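Long-range contacts in guanylate kinase (Stenotrophomonas maltophilia, PDB 6WCT), which catalyses the ATP-dependent phosphorylation of GMP to GDP and is probably essential for recycling GMP: residues 28-33 and 167-172; 91-96 and 120-125. All coordinates share one frame; numbering follows the deposited sequence.

Contact 1 of 2, residues 28-33 and 167-172; sequences AAPSGA and GAARDE. With 5GP (guanosine-5'-monophosphate), chain E; PO4 (phosphate ion), chain F.
Pro30 and Ala169 form the tight part of this contact: the proline CB rests on the alanine CB at 3.6 Å, with Ala169 of helix 159-173 beside the loop that leaves strand 24-28. Phe138 of strand 135-140 also packs on Pro30, so the ring is buried between helix and sheet. One turn further along the helix, Glu172 reaches the same loop with its carboxylate. Its CG lies anti to the carbonyl carbon (chi1 -74°) and the chain runs extended beyond it, which sets Glu172 OE1 3.3 Å from Pro30 CA. The loop has the sequence and shape of a P-loop (Walker A), the phosphate-binding turn of this kinase family; Pro30 to Ala33 make a type II turn, and Gly32 N donates to O3 of a bound phosphate ion at 3.0 Å. No direct hydrogen bond joins the two segments. Ala29 O and Glu172 OE1, both acceptors, stand 3.3 Å apart, and each has its own donor: Lys35 NZ bonds to Ala29 O, and O3' of GMP donates to Glu172 OE1 at 2.6 Å. On the looser side, toward the partly exposed Ser31, a water fills in, accepting from Ser31 N and donating to Glu172 OE2 at 2.8 Å. Ser31 OG there turns to the nucleotide and donates to O2P of GMP at 2.5 Å.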
# COMPACT_ATOMS: atom_id res chain seq x y z
N ALA A 28 11.17 7.32 6.68
CA ALA A 28 11.88 7.69 7.89
C ALA A 28 12.45 6.45 8.56
O ALA A 28 11.90 5.36 8.46
CB ALA A 28 10.96 8.38 8.87
N ALA A 29 13.52 6.66 9.29
CA ALA A 29 14.22 5.61 10.00
C ALA A 29 15.31 6.26 10.82
O ALA A 29 15.90 7.25 10.37
CB ALA A 29 14.84 4.61 9.02
N PRO A 30 15.65 5.73 11.99
CA PRO A 30 16.87 6.20 12.65
C PRO A 30 18.05 5.87 11.76
O PRO A 30 18.05 4.87 11.05
CB PRO A 30 16.90 5.40 13.96
CG PRO A 30 16.14 4.12 13.63
CD PRO A 30 15.04 4.58 12.68
N SER A 31 19.08 6.72 11.83
CA SER A 31 20.31 6.42 11.11
C SER A 31 20.87 5.09 11.58
O SER A 31 20.75 4.73 12.76
CB SER A 31 21.33 7.54 11.30
OG SER A 31 20.94 8.70 10.57
N GLY A 32 21.46 4.35 10.65
CA GLY A 32 21.99 3.04 10.95
C GLY A 32 20.99 1.90 10.87
O GLY A 32 21.35 0.76 11.16
N ALA A 33 19.74 2.18 10.47
CA ALA A 33 18.76 1.14 10.21
C ALA A 33 18.83 0.65 8.76
O ALA A 33 18.18 -0.35 8.43
CB ALA A 33 17.34 1.64 10.52
N GLY A 167 20.69 6.61 21.64
CA GLY A 167 19.59 7.26 22.35
C GLY A 167 18.76 8.11 21.41
O GLY A 167 17.53 8.09 21.47
N ALA A 168 19.42 8.84 20.52
CA ALA A 168 18.70 9.63 19.53
C ALA A 168 17.88 8.75 18.59
O ALA A 168 16.83 9.17 18.10
CB ALA A 168 19.68 10.49 18.74
N ALA A 169 18.37 7.53 18.30
CA ALA A 169 17.64 6.61 17.44
C ALA A 169 16.32 6.19 18.09
O ALA A 169 15.27 6.18 17.44
CB ALA A 169 18.50 5.39 17.13
N ARG A 170 16.36 5.85 19.38
CA ARG A 170 15.15 5.48 20.09
C ARG A 170 14.16 6.64 20.13
O ARG A 170 12.95 6.44 19.98
CB ARG A 170 15.49 5.06 21.52
CG ARG A 170 14.31 4.52 22.32
CD ARG A 170 14.72 4.30 23.77
NE ARG A 170 14.67 5.58 24.48
CZ ARG A 170 13.61 6.04 25.14
NH1 ARG A 170 12.49 5.33 25.22
NH2 ARG A 170 13.68 7.23 25.72
N ASP A 171 14.66 7.86 20.32
CA ASP A 171 13.79 9.04 20.28
C ASP A 171 13.06 9.14 18.95
O ASP A 171 11.88 9.52 18.92
CB ASP A 171 14.58 10.31 20.56
CG ASP A 171 15.09 10.39 22.00
OD1 ASP A 171 14.44 9.83 22.91
OD2 ASP A 171 16.15 11.01 22.22
N GLU A 172 13.74 8.84 17.84
CA GLU A 172 13.06 8.90 16.55
C GLU A 172 12.03 7.79 16.43
O GLU A 172 10.91 8.03 15.95
CB GLU A 172 14.06 8.85 15.38
CG GLU A 172 14.89 10.13 15.14
CD GLU A 172 15.89 10.01 13.98
OE1 GLU A 172 15.59 9.25 13.03
OE2 GLU A 172 16.98 10.64 14.02
P 5GP E . 21.71 11.92 10.46
O1P 5GP E . 22.16 11.92 9.02
O2P 5GP E . 22.23 10.75 11.30
O3P 5GP E . 21.97 13.21 11.19
O5' 5GP E . 20.14 11.83 10.46
C5' 5GP E . 19.40 12.19 11.60
C4' 5GP E . 17.94 12.24 11.28
O4' 5GP E . 17.66 13.46 10.54
C3' 5GP E . 17.45 11.09 10.38
O3' 5GP E . 16.19 10.61 10.85
C2' 5GP E . 17.22 11.77 9.04
O2' 5GP E . 16.24 11.16 8.23
C1' 5GP E . 16.79 13.16 9.49
N9 5GP E . 16.90 14.17 8.45
C8 5GP E . 17.71 14.12 7.35
N7 5GP E . 17.46 15.06 6.48
C5 5GP E . 16.42 15.78 7.05
C6 5GP E . 15.69 16.88 6.57
O6 5GP E . 15.85 17.44 5.48
N1 5GP E . 14.69 17.28 7.44
C2 5GP E . 14.42 16.68 8.65
N2 5GP E . 13.40 17.18 9.36
N3 5GP E . 15.11 15.65 9.12
C4 5GP E . 16.08 15.25 8.28
P PO4 F . 21.40 4.84 6.81
O1 PO4 F . 20.04 5.24 6.29
O2 PO4 F . 22.23 4.42 5.63
O3 PO4 F . 21.33 3.67 7.77
O4 PO4 F . 22.01 6.04 7.51
O HOH W 1 18.95 8.75 13.62

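Contact 2 of 2, residues 91-96 and 120-125; sequences AWVHGD and DWQGAQ. With 5GP (guanosine-5'-monophosphate), chain E.
A strand end packs here against a helix start on the guanine side of the GMP pocket: Ala91 of strand 87-93 points at the beginning of helix 121-130, and Val93 touches it with CG2. The strand belongs to the mixed sheet of the GMP-binding region, and the helix follows strand 114-117 of the parallel core sheet; their short axes run nearly antiparallel, at 164°. The apolar part is small, Ala91 CB meeting Gln122 CB at 3.8 Å. Separately, Val93 CG2 makes a van der Waals contact with Asp120 OD2, the two side chains sliding past each other in opposite directions. The one hydrogen bond across the contact comes from Gln122, whose extended side chain carries NE2 to Trp92 O at 3.0 Å; the donor stands above the carbonyl plane. The same NE2 also donates, at 2.7 Å, to Asp120 OD2, on its syn side and almost straight (171°), so the amide links strand backbone and helix cap. Asp120 is the N-cap. Its chi1 of 84° folds the carboxylate back over the first amides of the helix, where OD1 accepts from Gly123 N at 2.8 Å, while the bond from Gln122 N to OD2 is weak. OD1 has a second donor, N2 of guanine at 2.9 Å. Gly123, lacking a side chain, lets the helix backbone come within 3.6 Å (CA) of GMP N2. With Gln122 on one carboxylate oxygen and Gly123 on the other, Asp120 is fixed in rotation and presents an acceptor to the 2-amino group, which adenine lacks, consistent with a part in base selection.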
# COMPACT_ATOMS: atom_id res chain seq x y z
N ALA A 91 13.79 21.34 10.74
CA ALA A 91 13.62 20.95 12.13
C ALA A 91 14.97 20.89 12.81
O ALA A 91 16.01 20.67 12.17
CB ALA A 91 12.89 19.61 12.24
N TRP A 92 14.93 21.05 14.12
CA TRP A 92 16.08 20.89 14.99
C TRP A 92 16.15 19.42 15.32
O TRP A 92 15.31 18.90 16.06
CB TRP A 92 15.91 21.76 16.23
CG TRP A 92 17.09 21.88 17.14
CD1 TRP A 92 17.25 21.28 18.35
CD2 TRP A 92 18.29 22.65 16.91
NE1 TRP A 92 18.47 21.64 18.90
CE2 TRP A 92 19.12 22.47 18.04
CE3 TRP A 92 18.73 23.47 15.87
CZ2 TRP A 92 20.38 23.09 18.15
CZ3 TRP A 92 19.98 24.08 15.98
CH2 TRP A 92 20.78 23.88 17.11
N VAL A 93 17.13 18.73 14.77
CA VAL A 93 17.20 17.28 14.85
C VAL A 93 18.47 16.95 15.61
O VAL A 93 19.58 17.19 15.11
CB VAL A 93 17.20 16.62 13.46
CG1 VAL A 93 17.34 15.11 13.57
CG2 VAL A 93 15.95 17.00 12.70
N HIS A 94 18.31 16.43 16.83
CA HIS A 94 19.44 15.96 17.63
C HIS A 94 20.51 17.05 17.79
O HIS A 94 21.71 16.78 17.74
CB HIS A 94 19.99 14.69 17.01
CG HIS A 94 18.93 13.66 16.77
ND1 HIS A 94 17.80 13.58 17.56
CD2 HIS A 94 18.78 12.74 15.79
CE1 HIS A 94 17.02 12.61 17.10
NE2 HIS A 94 17.59 12.08 16.03
N GLY A 95 20.05 18.28 18.02
CA GLY A 95 20.93 19.41 18.27
C GLY A 95 21.57 20.07 17.06
O GLY A 95 22.52 20.83 17.22
N ASP A 96 21.04 19.84 15.86
CA ASP A 96 21.49 20.55 14.67
C ASP A 96 20.29 20.75 13.75
O ASP A 96 19.27 20.07 13.87
CB ASP A 96 22.60 19.80 13.93
CG ASP A 96 23.93 19.85 14.65
OD1 ASP A 96 24.59 20.92 14.66
OD2 ASP A 96 24.32 18.80 15.21
N ASP A 120 12.99 13.23 9.48
CA ASP A 120 12.61 12.71 10.78
C ASP A 120 11.12 12.93 11.01
O ASP A 120 10.39 13.40 10.13
CB ASP A 120 13.44 13.36 11.89
CG ASP A 120 12.87 14.70 12.34
OD1 ASP A 120 12.43 15.46 11.47
OD2 ASP A 120 12.83 14.96 13.58
N TRP A 121 10.65 12.54 12.20
CA TRP A 121 9.23 12.64 12.48
C TRP A 121 8.77 14.09 12.54
O TRP A 121 7.63 14.38 12.17
CB TRP A 121 8.88 11.93 13.78
CG TRP A 121 9.52 12.49 15.04
CD1 TRP A 121 10.69 12.09 15.60
CD2 TRP A 121 9.00 13.53 15.88
NE1 TRP A 121 10.94 12.82 16.74
CE2 TRP A 121 9.92 13.71 16.94
CE3 TRP A 121 7.86 14.33 15.85
CZ2 TRP A 121 9.72 14.65 17.96
CZ3 TRP A 121 7.67 15.29 16.87
CH2 TRP A 121 8.60 15.43 17.90
N GLN A 122 9.62 14.99 13.05
CA GLN A 122 9.26 16.40 13.12
C GLN A 122 9.04 16.95 11.72
O GLN A 122 8.07 17.66 11.47
CB GLN A 122 10.35 17.20 13.82
CG GLN A 122 10.64 16.80 15.24
CD GLN A 122 11.88 17.48 15.76
OE1 GLN A 122 11.80 18.43 16.54
NE2 GLN A 122 13.05 17.02 15.30
N GLY A 123 9.96 16.64 10.81
CA GLY A 123 9.78 17.06 9.43
C GLY A 123 8.56 16.42 8.80
O GLY A 123 7.77 17.10 8.14
N ALA A 124 8.35 15.12 9.05
CA ALA A 124 7.20 14.42 8.47
C ALA A 124 5.89 15.08 8.88
O ALA A 124 4.94 15.14 8.09
CB ALA A 124 7.17 12.96 8.88
N GLN A 125 5.80 15.52 10.14
CA GLN A 125 4.59 16.18 10.62
C GLN A 125 4.36 17.49 9.90
O GLN A 125 3.22 17.82 9.54
CB GLN A 125 4.67 16.41 12.12
CG GLN A 125 4.55 15.13 12.91
CD GLN A 125 4.29 15.41 14.37
OE1 GLN A 125 4.32 16.57 14.82
NE2 GLN A 125 4.04 14.35 15.13
P 5GP E . 21.71 11.92 10.46
O1P 5GP E . 22.16 11.92 9.02
O2P 5GP E . 22.23 10.75 11.30
O3P 5GP E . 21.97 13.21 11.19
O5' 5GP E . 20.14 11.83 10.46
C5' 5GP E . 19.40 12.19 11.60
C4' 5GP E . 17.94 12.24 11.28
O4' 5GP E . 17.66 13.46 10.54
C3' 5GP E . 17.45 11.09 10.38
O3' 5GP E . 16.19 10.61 10.85
C2' 5GP E . 17.22 11.77 9.04
O2' 5GP E . 16.24 11.16 8.23
C1' 5GP E . 16.79 13.16 9.49
N9 5GP E . 16.90 14.17 8.45
C8 5GP E . 17.71 14.12 7.35
N7 5GP E . 17.46 15.06 6.48
C5 5GP E . 16.42 15.78 7.05
C6 5GP E . 15.69 16.88 6.57
O6 5GP E . 15.85 17.44 5.48
N1 5GP E . 14.69 17.28 7.44
C2 5GP E . 14.42 16.68 8.65
N2 5GP E . 13.40 17.18 9.36
N3 5GP E . 15.11 15.65 9.12
C4 5GP E . 16.08 15.25 8.28

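How the contacts relate
The two contacts have centres 11 Å apart and both line the GMP pocket, contact 1 at the ribose and phosphate, contact 2 chiefly at the base. Along the chain, both segments of contact 2 fall between those of contact 1: the order is 28-33, 91-96, 120-125, 167-172. Strands 24-28 and 114-117, neighbours in the parallel core sheet, lead into 28-33 and 120-125, whereas 91-96 holds the tight turn joining two antiparallel strands of the mixed sheet and 167-172 lies on helix 159-173. The contacts touch directly: Glu172 OE2 and His94 NE2 are 2.6 Å apart, a probable hydrogen bond. The nucleotide thus lies where the core, helix 159-173 and the GMP-binding sheet meet.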